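Local structure of malate dehydrogenase (Plasmodium falciparum, 6Y91) at residues F113-S118 with K238-Y243. The protein probably interconverts malate and oxaloacetate using NAD as the hydride carrier, as a tetrameric member of the lactate/malate dehydrogenase superfamily. Residues are numbered along the deposited sequence; the frame is centred on the assembly and turned at random.
Sequences FVICVS and KMIKSY. With NAD (nicotinamide-adenine-dinucleotide), chain E.
Strand 113-116, which carries Phe113 and Ile115, runs nearly antiparallel to the helical segment 238-243 that supplies Met239, Ile240 and Tyr243, with the axes 10.1 Å apart at closest approach and an angle of 166° between their directions. The Phe113 and Tyr243 side chains overlap from opposing ends in an offset stack, the ring centroids 4.4 Å apart and the planes only 9° from parallel. Phe113 CB lies over the centre of the Tyr243 ring in a CH-pi contact, 3.5 Å from the centroid; with chi1 at -175°, CG is anti to N and the ring is carried over the CG and CB end of the tyrosine. There Phe113 CD2 comes within 3.4 Å of Tyr243 CG, while Tyr243 CD1 lies over the rim of the phenylalanine face. Two residues along the strand, on the same side of the sheet, Ile115 reaches the helix through the end of its longer branch: its CD1 methyl lies against consecutive helix residues, 3.7 Å from Ile240 CG1 and 3.9 Å from Met239 CB. Strand 113-116 belongs to the parallel sheet of the Rossmann-type NAD-binding domain, whereas helix 230-244 comes from the C-terminal family region; Ile72 and Cys140 on the adjoining strands extend the same apolar layer. Met239 also packs on Met142, an NAD-binding residue. The seam between sheet and helix is therefore held by dispersion and ring stacking, whereas within segment 113-118 the hydrogen bond to NAD, from carboxamide N7N to Val117 O just past the strand, is weak.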
ATOM      1  N   PHE A 113      18.924  -1.631  17.188  1.00 27.75           N
ATOM      2  CA  PHE A 113      17.934  -2.596  17.645  1.00 37.47           C
ATOM      3  C   PHE A 113      18.141  -3.916  16.906  1.00 34.87           C
ATOM      4  O   PHE A 113      18.248  -3.936  15.676  1.00 27.66           O
ATOM      5  CB  PHE A 113      16.528  -2.049  17.401  1.00 36.58           C
ATOM      6  CG  PHE A 113      15.426  -2.913  17.940  1.00 25.99           C
ATOM      7  CD1 PHE A 113      15.433  -3.344  19.257  1.00 26.31           C
ATOM      8  CD2 PHE A 113      14.364  -3.277  17.125  1.00 20.29           C
ATOM      9  CE1 PHE A 113      14.407  -4.132  19.747  1.00 32.20           C
ATOM     10  CE2 PHE A 113      13.338  -4.061  17.605  1.00 21.03           C
ATOM     11  CZ  PHE A 113      13.356  -4.491  18.919  1.00 34.89           C
ATOM     12  N   VAL A 114      18.192  -5.017  17.654  1.00 27.81           N
ATOM     13  CA  VAL A 114      18.685  -6.293  17.143  1.00 29.07           C
ATOM     14  C   VAL A 114      17.579  -7.336  17.237  1.00 33.28           C
ATOM     15  O   VAL A 114      17.067  -7.610  18.330  1.00 39.83           O
ATOM     16  CB  VAL A 114      19.936  -6.766  17.900  1.00 38.56           C
ATOM     17  CG1 VAL A 114      20.463  -8.059  17.292  1.00 33.68           C
ATOM     18  CG2 VAL A 114      21.006  -5.686  17.891  1.00 36.92           C
ATOM     19  N   ILE A 115      17.221  -7.917  16.091  1.00 31.60           N
ATOM     20  CA  ILE A 115      16.210  -8.965  15.982  1.00 28.07           C
ATOM     21  C   ILE A 115      16.919 -10.238  15.529  1.00 25.32           C
ATOM     22  O   ILE A 115      17.248 -10.382  14.346  1.00 39.62           O
ATOM     23  CB  ILE A 115      15.089  -8.576  15.008  1.00 26.04           C
ATOM     24  CG1 ILE A 115      14.415  -7.264  15.425  1.00 26.14           C
ATOM     25  CG2 ILE A 115      14.065  -9.703  14.877  1.00 20.38           C
ATOM     26  CD1 ILE A 115      13.398  -6.773  14.405  1.00 13.08           C
ATOM     27  N   CYS A 116      17.138 -11.171  16.457  1.00 22.82           N
ATOM     28  CA  CYS A 116      17.766 -12.448  16.130  1.00 26.82           C
ATOM     29  C   CYS A 116      16.718 -13.449  15.656  1.00 15.78           C
ATOM     30  O   CYS A 116      15.599 -13.483  16.179  1.00 19.71           O
ATOM     31  CB  CYS A 116      18.518 -12.995  17.348  1.00 29.55           C
ATOM     32  SG  CYS A 116      19.672 -11.828  18.094  1.00 37.88           S
ATOM     33  N   VAL A 117      17.089 -14.267  14.665  1.00 20.23           N
ATOM     34  CA  VAL A 117      16.157 -15.204  14.038  1.00 29.35           C
ATOM     35  C   VAL A 117      16.732 -16.614  14.060  1.00 33.31           C
ATOM     36  O   VAL A 117      15.987 -17.601  14.164  1.00 27.01           O
ATOM     37  CB  VAL A 117      15.817 -14.771  12.592  1.00 41.36           C
ATOM     38  CG1 VAL A 117      14.710 -15.647  11.982  1.00 41.85           C
ATOM     39  CG2 VAL A 117      15.411 -13.298  12.554  1.00 47.18           C
ATOM     40  N   SER A 118      18.058 -16.710  13.963  1.00 35.94           N
ATOM     41  CA  SER A 118      18.738 -18.003  13.868  1.00 23.15           C
ATOM     42  C   SER A 118      18.341 -18.919  15.022  1.00 26.17           C
ATOM     43  O   SER A 118      18.180 -18.476  16.153  1.00 37.25           O
ATOM     44  CB  SER A 118      20.257 -17.805  13.856  1.00 27.75           C
ATOM     45  OG  SER A 118      20.627 -16.695  13.054  1.00 26.39           O
ATOM     46  N   LYS A 238       7.299  -6.499  10.799  1.00 24.11           N
ATOM     47  CA  LYS A 238       6.388  -5.734  11.644  1.00 33.38           C
ATOM     48  C   LYS A 238       7.034  -5.380  12.978  1.00 26.64           C
ATOM     49  O   LYS A 238       6.698  -4.347  13.569  1.00 13.78           O
ATOM     50  CB  LYS A 238       5.075  -6.492  11.841  1.00 50.58           C
ATOM     51  CG  LYS A 238       4.135  -6.388  10.643  1.00 60.80           C
ATOM     52  CD  LYS A 238       3.621  -4.961  10.458  1.00 76.29           C
ATOM     53  CE  LYS A 238       2.312  -4.919   9.676  1.00 76.22           C
ATOM     54  NZ  LYS A 238       1.337  -5.942  10.135  1.00 66.13           N
ATOM     55  N   MET A 239       7.972  -6.204  13.452  1.00 21.53           N
ATOM     56  CA  MET A 239       8.765  -5.813  14.613  1.00 18.61           C
ATOM     57  C   MET A 239       9.700  -4.661  14.264  1.00 33.32           C
ATOM     58  O   MET A 239       9.895  -3.742  15.070  1.00 41.14           O
ATOM     59  CB  MET A 239       9.570  -7.002  15.133  1.00 12.53           C
ATOM     60  CG  MET A 239       8.743  -8.086  15.800  1.00 27.61           C
ATOM     61  SD  MET A 239       9.675  -9.609  16.089  1.00 30.73           S
ATOM     62  CE  MET A 239      10.700  -9.123  17.472  1.00 21.03           C
ATOM     63  N   ILE A 240      10.292  -4.702  13.067  1.00 24.99           N
ATOM     64  CA  ILE A 240      11.058  -3.566  12.563  1.00 25.38           C
ATOM     65  C   ILE A 240      10.185  -2.320  12.532  1.00 24.28           C
ATOM     66  O   ILE A 240      10.564  -1.255  13.037  1.00 16.25           O
ATOM     67  CB  ILE A 240      11.627  -3.880  11.167  1.00 34.21           C
ATOM     68  CG1 ILE A 240      12.682  -4.986  11.237  1.00 33.60           C
ATOM     69  CG2 ILE A 240      12.202  -2.623  10.529  1.00 34.25           C
ATOM     70  CD1 ILE A 240      13.199  -5.408   9.873  1.00 12.60           C
ATOM     71  N   LYS A 241       9.002  -2.443  11.923  1.00 31.64           N
ATOM     72  CA  LYS A 241       8.062  -1.332  11.811  1.00 34.24           C
ATOM     73  C   LYS A 241       7.764  -0.711  13.173  1.00 37.11           C
ATOM     74  O   LYS A 241       7.889   0.507  13.354  1.00 30.18           O
ATOM     75  CB  LYS A 241       6.777  -1.835  11.151  1.00 32.73           C
ATOM     76  CG  LYS A 241       5.936  -0.784  10.452  1.00 22.86           C
ATOM     77  CD  LYS A 241       5.014  -1.454   9.442  1.00 27.80           C
ATOM     78  CE  LYS A 241       3.876  -0.542   9.020  1.00 33.41           C
ATOM     79  NZ  LYS A 241       3.040  -0.124  10.177  1.00 31.02           N
ATOM     80  N   SER A 242       7.354  -1.539  14.139  1.00 11.92           N
ATOM     81  CA  SER A 242       7.032  -1.046  15.477  1.00 32.56           C
ATOM     82  C   SER A 242       8.167  -0.219  16.068  1.00 27.96           C
ATOM     83  O   SER A 242       7.927   0.809  16.712  1.00 28.45           O
ATOM     84  CB  SER A 242       6.690  -2.215  16.400  1.00 27.10           C
ATOM     85  OG  SER A 242       5.748  -1.824  17.387  1.00 20.91           O
ATOM     86  N   TYR A 243       9.411  -0.648  15.856  1.00 27.83           N
ATOM     87  CA  TYR A 243      10.545   0.061  16.438  1.00 20.81           C
ATOM     88  C   TYR A 243      10.774   1.398  15.748  1.00 18.89           C
ATOM     89  O   TYR A 243      10.903   2.435  16.408  1.00 24.68           O
ATOM     90  CB  TYR A 243      11.801  -0.807  16.356  1.00 18.07           C
ATOM     91  CG  TYR A 243      13.054  -0.108  16.830  1.00 27.57           C
ATOM     92  CD1 TYR A 243      13.400  -0.103  18.173  1.00 39.04           C
ATOM     93  CD2 TYR A 243      13.894   0.545  15.934  1.00 38.06           C
ATOM     94  CE1 TYR A 243      14.542   0.531  18.615  1.00 48.54           C
ATOM     95  CE2 TYR A 243      15.039   1.186  16.367  1.00 47.94           C
ATOM     96  CZ  TYR A 243      15.359   1.174  17.710  1.00 53.68           C
ATOM     97  OH  TYR A 243      16.498   1.809  18.149  1.00 58.63           O
TER
HETATM   98  PA  NAD E 401      19.426 -19.923   4.971  1.00 44.37           P
HETATM   99  O1A NAD E 401      18.632 -20.115   3.773  1.00 31.52           O
HETATM  100  O2A NAD E 401      20.325 -21.055   4.929  1.00 55.11           O
HETATM  101  O5B NAD E 401      20.232 -18.509   4.955  1.00 48.41           O
HETATM  102  C5B NAD E 401      21.172 -18.321   5.989  1.00 52.07           C
HETATM  103  C4B NAD E 401      22.370 -17.645   5.472  1.00 47.74           C
HETATM  104  O4B NAD E 401      23.351 -17.468   6.581  1.00 58.29           O
HETATM  105  C3B NAD E 401      23.019 -18.494   4.421  1.00 36.28           C
HETATM  106  O3B NAD E 401      22.985 -17.776   3.138  1.00 20.75           O
HETATM  107  C2B NAD E 401      24.387 -18.716   4.840  1.00 45.41           C
HETATM  108  O2B NAD E 401      25.284 -18.546   3.700  1.00 48.64           O
HETATM  109  C1B NAD E 401      24.641 -17.645   5.845  1.00 57.49           C
HETATM  110  N9A NAD E 401      25.731 -17.879   6.738  1.00 57.33           N
HETATM  111  C8A NAD E 401      26.245 -19.060   7.062  1.00 53.17           C
HETATM  112  N7A NAD E 401      27.129 -18.913   7.810  1.00 50.68           N
HETATM  113  C5A NAD E 401      27.347 -17.607   8.107  1.00 51.17           C
HETATM  114  C6A NAD E 401      28.287 -16.868   8.952  1.00 38.36           C
HETATM  115  N6A NAD E 401      29.306 -17.557   9.733  1.00 35.43           N
HETATM  116  N1A NAD E 401      28.195 -15.412   9.002  1.00 37.54           N
HETATM  117  C2A NAD E 401      27.221 -14.861   8.237  1.00 47.94           C
HETATM  118  N3A NAD E 401      26.416 -15.503   7.513  1.00 50.97           N
HETATM  119  C4A NAD E 401      26.405 -16.681   7.402  1.00 55.59           C
HETATM  120  O3  NAD E 401      18.510 -19.938   6.332  1.00 55.51           O
HETATM  121  PN  NAD E 401      17.021 -19.212   6.506  1.00 51.94           P
HETATM  122  O1N NAD E 401      17.024 -17.809   6.066  1.00 41.17           O
HETATM  123  O2N NAD E 401      15.987 -19.821   5.674  1.00 44.74           O
HETATM  124  O5D NAD E 401      16.669 -19.254   8.130  1.00 45.29           O
HETATM  125  C5D NAD E 401      17.465 -18.426   8.970  1.00 45.35           C
HETATM  126  C4D NAD E 401      17.408 -18.815  10.388  1.00 45.04           C
HETATM  127  O4D NAD E 401      16.064 -18.543  10.993  1.00 37.84           O
HETATM  128  C3D NAD E 401      17.599 -20.324  10.400  1.00 43.60           C
HETATM  129  O3D NAD E 401      18.285 -20.789  11.575  1.00 28.45           O
HETATM  130  C2D NAD E 401      16.254 -20.825  10.446  1.00 41.14           C
HETATM  131  O2D NAD E 401      16.374 -22.218  10.719  1.00 30.92           O
HETATM  132  C1D NAD E 401      15.631 -19.904  11.512  1.00 38.18           C
HETATM  133  N1N NAD E 401      14.349 -19.967  11.679  1.00 48.09           N
HETATM  134  C2N NAD E 401      13.840 -19.268  12.791  1.00 48.47           C
HETATM  135  C3N NAD E 401      12.282 -19.172  13.055  1.00 39.65           C
HETATM  136  C7N NAD E 401      11.777 -18.367  14.280  1.00 47.13           C
HETATM  137  O7N NAD E 401      10.642 -18.406  14.635  1.00 56.15           O
HETATM  138  N7N NAD E 401      12.748 -17.536  15.012  1.00 43.07           N
HETATM  139  C4N NAD E 401      11.421 -19.797  12.182  1.00 44.33           C
HETATM  140  C5N NAD E 401      11.940 -20.334  10.992  1.00 41.40           C
HETATM  141  C6N NAD E 401      13.479 -20.336  10.703  1.00 46.03           C